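PDB 4N67: putative cell filamentation protein from Bartonella quintana, which is a putative translocated effector whose Fic domain binds ADP and may transfer AMP to target proteins, as related Fic enzymes do. Local coordinates for residues A[42-47]-A[70-75]; A[60-65]-A[153-158]. The protein carries 2 engineered substitutions. All blocks are in the same frame, centred on the assembly; numbering follows the deposited sequence.

Contact 1 of 2, residues A[42-47]-A[70-75]; sequences AREAVN and FHKTFE. Engineered in segment 70-75: Lys72 (natural residue Asn).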
loop_
_atom_site.group_PDB
_atom_site.type_symbol
_atom_site.label_atom_id
_atom_site.label_comp_id
_atom_site.label_asym_id
_atom_site.label_seq_id
_atom_site.Cartn_x
_atom_site.Cartn_y
_atom_site.Cartn_z
ATOM N N ALA A 42 2.896 -9.220 9.041
ATOM C CA ALA A 42 4.340 -9.388 8.922
ATOM C C ALA A 42 4.669 -10.780 8.420
ATOM O O ALA A 42 5.522 -10.975 7.521
ATOM C CB ALA A 42 5.031 -9.107 10.252
ATOM N N ARG A 43 4.013 -11.792 8.988
ATOM C CA ARG A 43 4.230 -13.163 8.579
ATOM C C ARG A 43 3.784 -13.420 7.148
ATOM O O ARG A 43 4.468 -14.090 6.369
ATOM C CB ARG A 43 3.524 -14.089 9.594
ATOM C CG ARG A 43 3.775 -15.568 9.382
ATOM C CD ARG A 43 3.163 -16.377 10.524
ATOM N NE ARG A 43 1.727 -16.260 10.450
ATOM C CZ ARG A 43 0.952 -16.970 9.645
ATOM N NH1 ARG A 43 1.447 -17.908 8.859
ATOM N NH2 ARG A 43 -0.363 -16.756 9.668
ATOM N N GLU A 44 2.622 -12.872 6.769
ATOM C CA GLU A 44 2.153 -13.016 5.405
ATOM C C GLU A 44 3.106 -12.344 4.439
ATOM O O GLU A 44 3.298 -12.849 3.339
ATOM C CB GLU A 44 0.780 -12.400 5.234
ATOM C CG GLU A 44 -0.332 -13.067 6.040
ATOM C CD GLU A 44 -0.714 -14.438 5.573
ATOM O OE1 GLU A 44 -0.186 -15.006 4.583
ATOM O OE2 GLU A 44 -1.609 -14.988 6.257
ATOM N N ALA A 45 3.715 -11.236 4.854
ATOM C CA ALA A 45 4.706 -10.581 3.977
ATOM C C ALA A 45 5.953 -11.449 3.772
ATOM O O ALA A 45 6.460 -11.581 2.651
ATOM C CB ALA A 45 5.049 -9.215 4.513
ATOM N N VAL A 46 6.432 -12.106 4.832
ATOM C CA VAL A 46 7.565 -12.999 4.703
ATOM C C VAL A 46 7.230 -14.079 3.673
ATOM O O VAL A 46 8.015 -14.374 2.791
ATOM C CB VAL A 46 7.964 -13.639 6.057
ATOM C CG1 VAL A 46 8.992 -14.731 5.865
ATOM C CG2 VAL A 46 8.479 -12.574 7.031
ATOM N N ASN A 47 6.029 -14.650 3.773
ATOM C CA ASN A 47 5.664 -15.750 2.897
ATOM C C ASN A 47 5.410 -15.265 1.467
ATOM O O ASN A 47 5.785 -15.931 0.503
ATOM C CB ASN A 47 4.446 -16.498 3.472
ATOM C CG ASN A 47 4.731 -17.161 4.822
ATOM O OD1 ASN A 47 5.893 -17.342 5.233
ATOM N ND2 ASN A 47 3.660 -17.532 5.529
ATOM N N PHE A 70 -4.080 -9.528 4.223
ATOM C CA PHE A 70 -5.163 -9.235 5.133
ATOM C C PHE A 70 -6.331 -10.202 5.147
ATOM O O PHE A 70 -7.223 -10.044 5.988
ATOM C CB PHE A 70 -5.696 -7.815 4.921
ATOM C CG PHE A 70 -4.743 -6.755 5.346
ATOM C CD1 PHE A 70 -4.705 -6.371 6.662
ATOM C CD2 PHE A 70 -3.860 -6.165 4.445
ATOM C CE1 PHE A 70 -3.809 -5.400 7.093
ATOM C CE2 PHE A 70 -2.957 -5.210 4.883
ATOM C CZ PHE A 70 -2.918 -4.852 6.208
ATOM N N HIS A 71 -6.372 -11.194 4.278
ATOM C CA HIS A 71 -7.577 -12.016 4.207
ATOM C C HIS A 71 -7.891 -12.818 5.457
ATOM O O HIS A 71 -9.047 -13.134 5.683
ATOM C CB HIS A 71 -7.646 -12.904 2.980
ATOM C CG HIS A 71 -6.848 -14.131 3.083
ATOM N ND1 HIS A 71 -5.492 -14.196 2.844
ATOM C CD2 HIS A 71 -7.245 -15.401 3.353
ATOM C CE1 HIS A 71 -5.084 -15.444 2.991
ATOM N NE2 HIS A 71 -6.129 -16.188 3.290
ATOM N N LYS A 72 -6.890 -13.143 6.268
ATOM C CA LYS A 72 -7.190 -13.845 7.522
ATOM C C LYS A 72 -7.686 -12.885 8.602
ATOM O O LYS A 72 -8.208 -13.329 9.620
ATOM C CB LYS A 72 -5.984 -14.644 8.013
ATOM C CG LYS A 72 -5.642 -15.725 7.000
ATOM C CD LYS A 72 -4.441 -16.559 7.353
ATOM C CE LYS A 72 -3.883 -17.245 6.102
ATOM N NZ LYS A 72 -2.426 -17.569 6.154
ATOM N N THR A 73 -7.562 -11.579 8.369
ATOM C CA THR A 73 -7.981 -10.566 9.344
ATOM C C THR A 73 -9.301 -9.917 8.970
ATOM O O THR A 73 -10.180 -9.772 9.811
ATOM C CB THR A 73 -6.864 -9.487 9.468
ATOM O OG1 THR A 73 -5.648 -10.126 9.927
ATOM C CG2 THR A 73 -7.282 -8.319 10.369
ATOM N N PHE A 74 -9.444 -9.468 7.720
ATOM C CA PHE A 74 -10.622 -8.726 7.287
ATOM C C PHE A 74 -11.368 -9.427 6.151
ATOM O O PHE A 74 -10.738 -9.868 5.181
ATOM C CB PHE A 74 -10.228 -7.328 6.798
ATOM C CG PHE A 74 -9.616 -6.457 7.841
ATOM C CD1 PHE A 74 -10.282 -6.225 9.038
ATOM C CD2 PHE A 74 -8.360 -5.869 7.650
ATOM C CE1 PHE A 74 -9.734 -5.390 10.001
ATOM C CE2 PHE A 74 -7.806 -5.042 8.630
ATOM C CZ PHE A 74 -8.509 -4.804 9.801
ATOM N N GLU A 75 -12.707 -9.471 6.268
ATOM C CA GLU A 75 -13.570 -10.036 5.203
ATOM C C GLU A 75 -13.400 -9.302 3.876
ATOM O O GLU A 75 -13.493 -9.925 2.798
ATOM C CB GLU A 75 -15.042 -10.027 5.596
ATOM C CG GLU A 75 -15.399 -11.023 6.700
ATOM C CD GLU A 75 -16.868 -10.971 7.061
ATOM O OE1 GLU A 75 -17.703 -10.889 6.138
ATOM O OE2 GLU A 75 -17.188 -11.036 8.253
HETATM O O HOH W 1 -4.032 -13.006 5.583
#
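Glu44 OE2 is the oxygen on which this contact turns: Lys72 NZ gives it a hydrogen bond of 2.7 Å within a salt bridge, and an ordered water adds a weak bond of its own. The lysine nitrogen meets the syn lone pair of OE2, on the side of the other oxygen, yet Glu44 OE1 stays 3.7 Å from Lys72 NZ, so one oxygen carries the bridge. Glu44 reaches across by bending at its second torsion (chi2 -70°), which turns the carboxylate toward the tip of Lys72. Lys72, an engineered residue that replaces asparagine, stays extended beyond CG and lays its last two methylenes along the same oxygen, with Lys72 CE 3.2 Å from Glu44 OE2.

The bridge joins two parts of the mainly helical Fic fold, the C-terminal part of helix 30-48 and the turn by which the chain leaves helix 59-70. In that turn Phe70 O receives both Thr73 N and Phe74 N, and the phenyl ring of Phe70 packs back on Cys37 and Thr41 of the first helix. The same water that touches Glu44 accepts the Lys72 backbone N at 2.9 Å, a looser, water-mediated link from the carboxylate to the main chain beside the direct one to the lysine's tip.

Arg43 approaches from the neighbouring position on the helix, its chain crossing that of Lys72 at about a right angle. Arg43 NH2 comes to 4.2 Å from Lys72 NZ, a pairing of like charges that Glu44, together with the salt bridge from Arg43 to Glu40, would be expected to temper. At the root of the lysine, Lys72 CG lies 3.8 Å above the plane of the His71 ring, offset toward its rim, while His71 stacks on Trp67 and gives its ND1 a hydrogen-bond partner in Trp67 O.

Contact 2 of 2, residues A[60-65]-A[153-158]; sequences AYLRTI and HPFRKG. With ADP (adenosine-5'-diphosphate), chain B.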
loop_
_atom_site.group_PDB
_atom_site.type_symbol
_atom_site.label_atom_id
_atom_site.label_comp_id
_atom_site.label_asym_id
_atom_site.label_seq_id
_atom_site.Cartn_x
_atom_site.Cartn_y
_atom_site.Cartn_z
ATOM N N ALA A 60 -5.006 -4.807 -10.078
ATOM C CA ALA A 60 -5.329 -6.178 -9.688
ATOM C C ALA A 60 -4.249 -6.772 -8.838
ATOM O O ALA A 60 -4.530 -7.469 -7.865
ATOM C CB ALA A 60 -5.572 -7.049 -10.885
ATOM N N TYR A 61 -2.998 -6.518 -9.180
ATOM C CA TYR A 61 -1.922 -7.027 -8.356
ATOM C C TYR A 61 -1.935 -6.381 -6.973
ATOM O O TYR A 61 -1.696 -7.054 -5.958
ATOM C CB TYR A 61 -0.578 -6.853 -9.082
ATOM C CG TYR A 61 0.589 -7.493 -8.361
ATOM C CD1 TYR A 61 0.609 -8.841 -8.052
ATOM C CD2 TYR A 61 1.692 -6.726 -7.997
ATOM C CE1 TYR A 61 1.686 -9.417 -7.389
ATOM C CE2 TYR A 61 2.779 -7.274 -7.349
ATOM C CZ TYR A 61 2.780 -8.614 -7.047
ATOM O OH TYR A 61 3.880 -9.152 -6.424
ATOM N N LEU A 62 -2.163 -5.068 -6.906
ATOM C CA LEU A 62 -2.244 -4.378 -5.624
ATOM C C LEU A 62 -3.342 -4.987 -4.769
ATOM O O LEU A 62 -3.141 -5.244 -3.575
ATOM C CB LEU A 62 -2.453 -2.889 -5.836
ATOM C CG LEU A 62 -2.300 -2.026 -4.615
ATOM C CD1 LEU A 62 -0.847 -1.792 -4.279
ATOM C CD2 LEU A 62 -2.988 -0.693 -4.837
ATOM N N ARG A 63 -4.489 -5.276 -5.395
ATOM C CA ARG A 63 -5.563 -5.935 -4.668
ATOM C C ARG A 63 -5.173 -7.336 -4.175
ATOM O O ARG A 63 -5.500 -7.741 -3.061
ATOM C CB ARG A 63 -6.813 -5.996 -5.539
ATOM C CG ARG A 63 -7.476 -4.638 -5.755
ATOM C CD ARG A 63 -8.744 -4.768 -6.598
ATOM N NE ARG A 63 -9.525 -3.541 -6.585
ATOM C CZ ARG A 63 -9.453 -2.551 -7.468
ATOM N NH1 ARG A 63 -8.673 -2.618 -8.537
ATOM N NH2 ARG A 63 -10.246 -1.492 -7.307
ATOM N N THR A 64 -4.456 -8.066 -5.005
ATOM C CA THR A 64 -3.951 -9.381 -4.607
ATOM C C THR A 64 -3.016 -9.295 -3.403
ATOM O O THR A 64 -3.130 -10.088 -2.469
ATOM C CB THR A 64 -3.262 -10.079 -5.769
ATOM O OG1 THR A 64 -4.270 -10.491 -6.703
ATOM C CG2 THR A 64 -2.501 -11.279 -5.325
ATOM N N ILE A 65 -2.091 -8.340 -3.401
ATOM C CA ILE A 65 -1.249 -8.154 -2.247
ATOM C C ILE A 65 -2.054 -7.887 -0.992
ATOM O O ILE A 65 -1.842 -8.523 0.050
ATOM C CB ILE A 65 -0.229 -7.012 -2.457
ATOM C CG1 ILE A 65 0.736 -7.358 -3.602
ATOM C CG2 ILE A 65 0.533 -6.717 -1.185
ATOM C CD1 ILE A 65 1.563 -6.178 -4.039
ATOM N N HIS A 153 -4.541 5.657 -1.882
ATOM C CA HIS A 153 -4.948 5.090 -0.604
ATOM C C HIS A 153 -6.159 4.175 -0.764
ATOM O O HIS A 153 -7.223 4.445 -0.206
ATOM C CB HIS A 153 -5.247 6.225 0.381
ATOM C CG HIS A 153 -5.361 5.802 1.806
ATOM N ND1 HIS A 153 -4.260 5.663 2.617
ATOM C CD2 HIS A 153 -6.438 5.585 2.597
ATOM C CE1 HIS A 153 -4.650 5.348 3.841
ATOM N NE2 HIS A 153 -5.967 5.293 3.856
ATOM N N PRO A 154 -6.037 3.116 -1.581
ATOM C CA PRO A 154 -7.244 2.456 -2.070
ATOM C C PRO A 154 -8.071 1.666 -1.093
ATOM O O PRO A 154 -9.207 1.354 -1.415
ATOM C CB PRO A 154 -6.726 1.526 -3.182
ATOM C CG PRO A 154 -5.385 2.069 -3.517
ATOM C CD PRO A 154 -4.833 2.608 -2.255
ATOM N N PHE A 155 -7.500 1.325 0.063
ATOM C CA PHE A 155 -8.146 0.433 1.024
ATOM C C PHE A 155 -8.577 1.152 2.295
ATOM O O PHE A 155 -8.016 2.166 2.677
ATOM C CB PHE A 155 -7.215 -0.757 1.324
ATOM C CG PHE A 155 -6.729 -1.473 0.082
ATOM C CD1 PHE A 155 -7.549 -2.393 -0.576
ATOM C CD2 PHE A 155 -5.497 -1.198 -0.467
ATOM C CE1 PHE A 155 -7.133 -3.001 -1.736
ATOM C CE2 PHE A 155 -5.094 -1.815 -1.639
ATOM C CZ PHE A 155 -5.923 -2.712 -2.269
ATOM N N ARG A 156 -9.536 0.568 2.976
ATOM C CA ARG A 156 -9.980 1.155 4.245
ATOM C C ARG A 156 -8.843 1.192 5.287
ATOM O O ARG A 156 -8.766 2.136 6.091
ATOM C CB ARG A 156 -11.197 0.400 4.759
ATOM C CG ARG A 156 -11.634 0.778 6.159
ATOM C CD ARG A 156 -12.099 2.234 6.265
ATOM N NE ARG A 156 -12.483 2.541 7.648
ATOM C CZ ARG A 156 -11.634 2.745 8.657
ATOM N NH1 ARG A 156 -10.330 2.668 8.489
ATOM N NH2 ARG A 156 -12.121 2.961 9.885
ATOM N N LYS A 157 -7.995 0.170 5.270
ATOM C CA LYS A 157 -6.831 0.072 6.128
ATOM C C LYS A 157 -5.838 -0.879 5.479
ATOM O O LYS A 157 -6.237 -1.680 4.615
ATOM C CB LYS A 157 -7.226 -0.467 7.512
ATOM C CG LYS A 157 -6.163 -0.309 8.573
ATOM C CD LYS A 157 -6.659 -0.818 9.915
ATOM C CE LYS A 157 -5.503 -0.863 10.912
ATOM N NZ LYS A 157 -5.393 -2.206 11.575
ATOM N N GLY A 158 -4.567 -0.777 5.880
ATOM C CA GLY A 158 -3.531 -1.673 5.365
ATOM C C GLY A 158 -2.869 -1.147 4.113
ATOM O O GLY A 158 -2.179 -1.888 3.414
HETATM P PB ADP B . -3.547 2.556 6.892
HETATM O O1B ADP B . -4.618 3.476 7.499
HETATM O O2B ADP B . -3.785 2.385 5.431
HETATM O O3B ADP B . -3.389 1.216 7.613
HETATM P PA ADP B . -0.736 3.418 6.932
HETATM O O1A ADP B . 0.075 3.677 8.212
HETATM O O2A ADP B . -0.534 2.075 6.270
HETATM O O3A ADP B . -2.337 3.547 7.268
HETATM O "O5'" ADP B . -0.463 4.636 5.950
HETATM C "C5'" ADP B . -0.729 4.547 4.546
HETATM C "C4'" ADP B . 0.269 5.445 3.822
HETATM O "O4'" ADP B . -0.071 6.826 4.056
HETATM C "C3'" ADP B . 1.709 5.234 4.282
HETATM O "O3'" ADP B . 2.598 5.177 3.148
HETATM C "C2'" ADP B . 1.986 6.460 5.132
HETATM O "O2'" ADP B . 3.365 6.848 5.188
HETATM C "C1'" ADP B . 1.141 7.499 4.454
HETATM N N9 ADP B . 0.778 8.658 5.295
HETATM C C8 ADP B . 0.741 8.757 6.639
HETATM N N7 ADP B . 0.320 10.004 6.960
HETATM C C5 ADP B . 0.087 10.698 5.839
HETATM C C6 ADP B . -0.360 12.049 5.475
HETATM N N6 ADP B . -0.662 12.916 6.488
HETATM N N1 ADP B . -0.485 12.390 4.182
HETATM C C2 ADP B . -0.187 11.485 3.208
HETATM N N3 ADP B . 0.239 10.233 3.485
HETATM C C4 ADP B . 0.385 9.791 4.732
#
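Phe155 pushes the far end of its ring against the helical segment 60-65, and its side chain can be followed outward from the backbone. At CB the chain turns so that CG stands beside the backbone N and anti to the carbonyl carbon (chi1 -53°), which sends the ring toward Leu62 and Arg63. The CD2-CE2 side of the ring is backed by Pro154, whose CB lies 4.0 Å above one face, offset to the rim. Further out, Phe155 CE2 meets the branch of the leucine, 4.0 Å from Leu62 CD2, and that same methyl reaches Pro154, CD2 of Leu62 lying 3.9 Å from CG of Pro154. At the tip, Phe155 CZ lies 4.0 Å from Arg63 CA, which sits at the ring edge near its plane. The guanidinium of Arg63 is held elsewhere, by Thr80 and Gln114, and the phenyl ring also stacks with His66.

Residues 153-158 begin the sequence HPFRKGNGR, recognisable as the Fic motif, although a lysine stands where many Fic proteins have an acidic residue. Its loop follows helix 135-152 and turns toward ADP: Gly158 N donates to ADP O3B over 2.9 Å and almost straight, at 165°. Gly158 has a positive phi at which a CB would strike the preceding carbonyl, while His153 CE1 stands 3.5 Å from ADP O2B. Across the contact itself the chemistry is apolar, which implies that proline and phenylalanine seat the loop on the helix by packing, while the amide of Gly158 at the loop's far end is turned to the phosphate.

Helix 59-70 serves both contacts: residues 60-65 pack against the Fic-motif loop, and the helix ends at Phe70, where the turn of contact 1 begins. The four segments alternate along the chain, and the centres of the two contacts are 12 Å apart. They meet directly where Phe70 CZ packs 3.3 Å from Gly158 CA, in the very residue whose amide N donates to the ADP beta-phosphate. His66, on the same helix, binds Lys157 O through NE2. Contact 2 is buried, and its loop contributes His153, Lys157 and Gly158 to the nucleotide pocket, with the Phe155 side chain about 9 Å from the bound magnesium ion; contact 1 is a surface bridge, its Glu44 side chain about 12 Å from a bound magnesium ion.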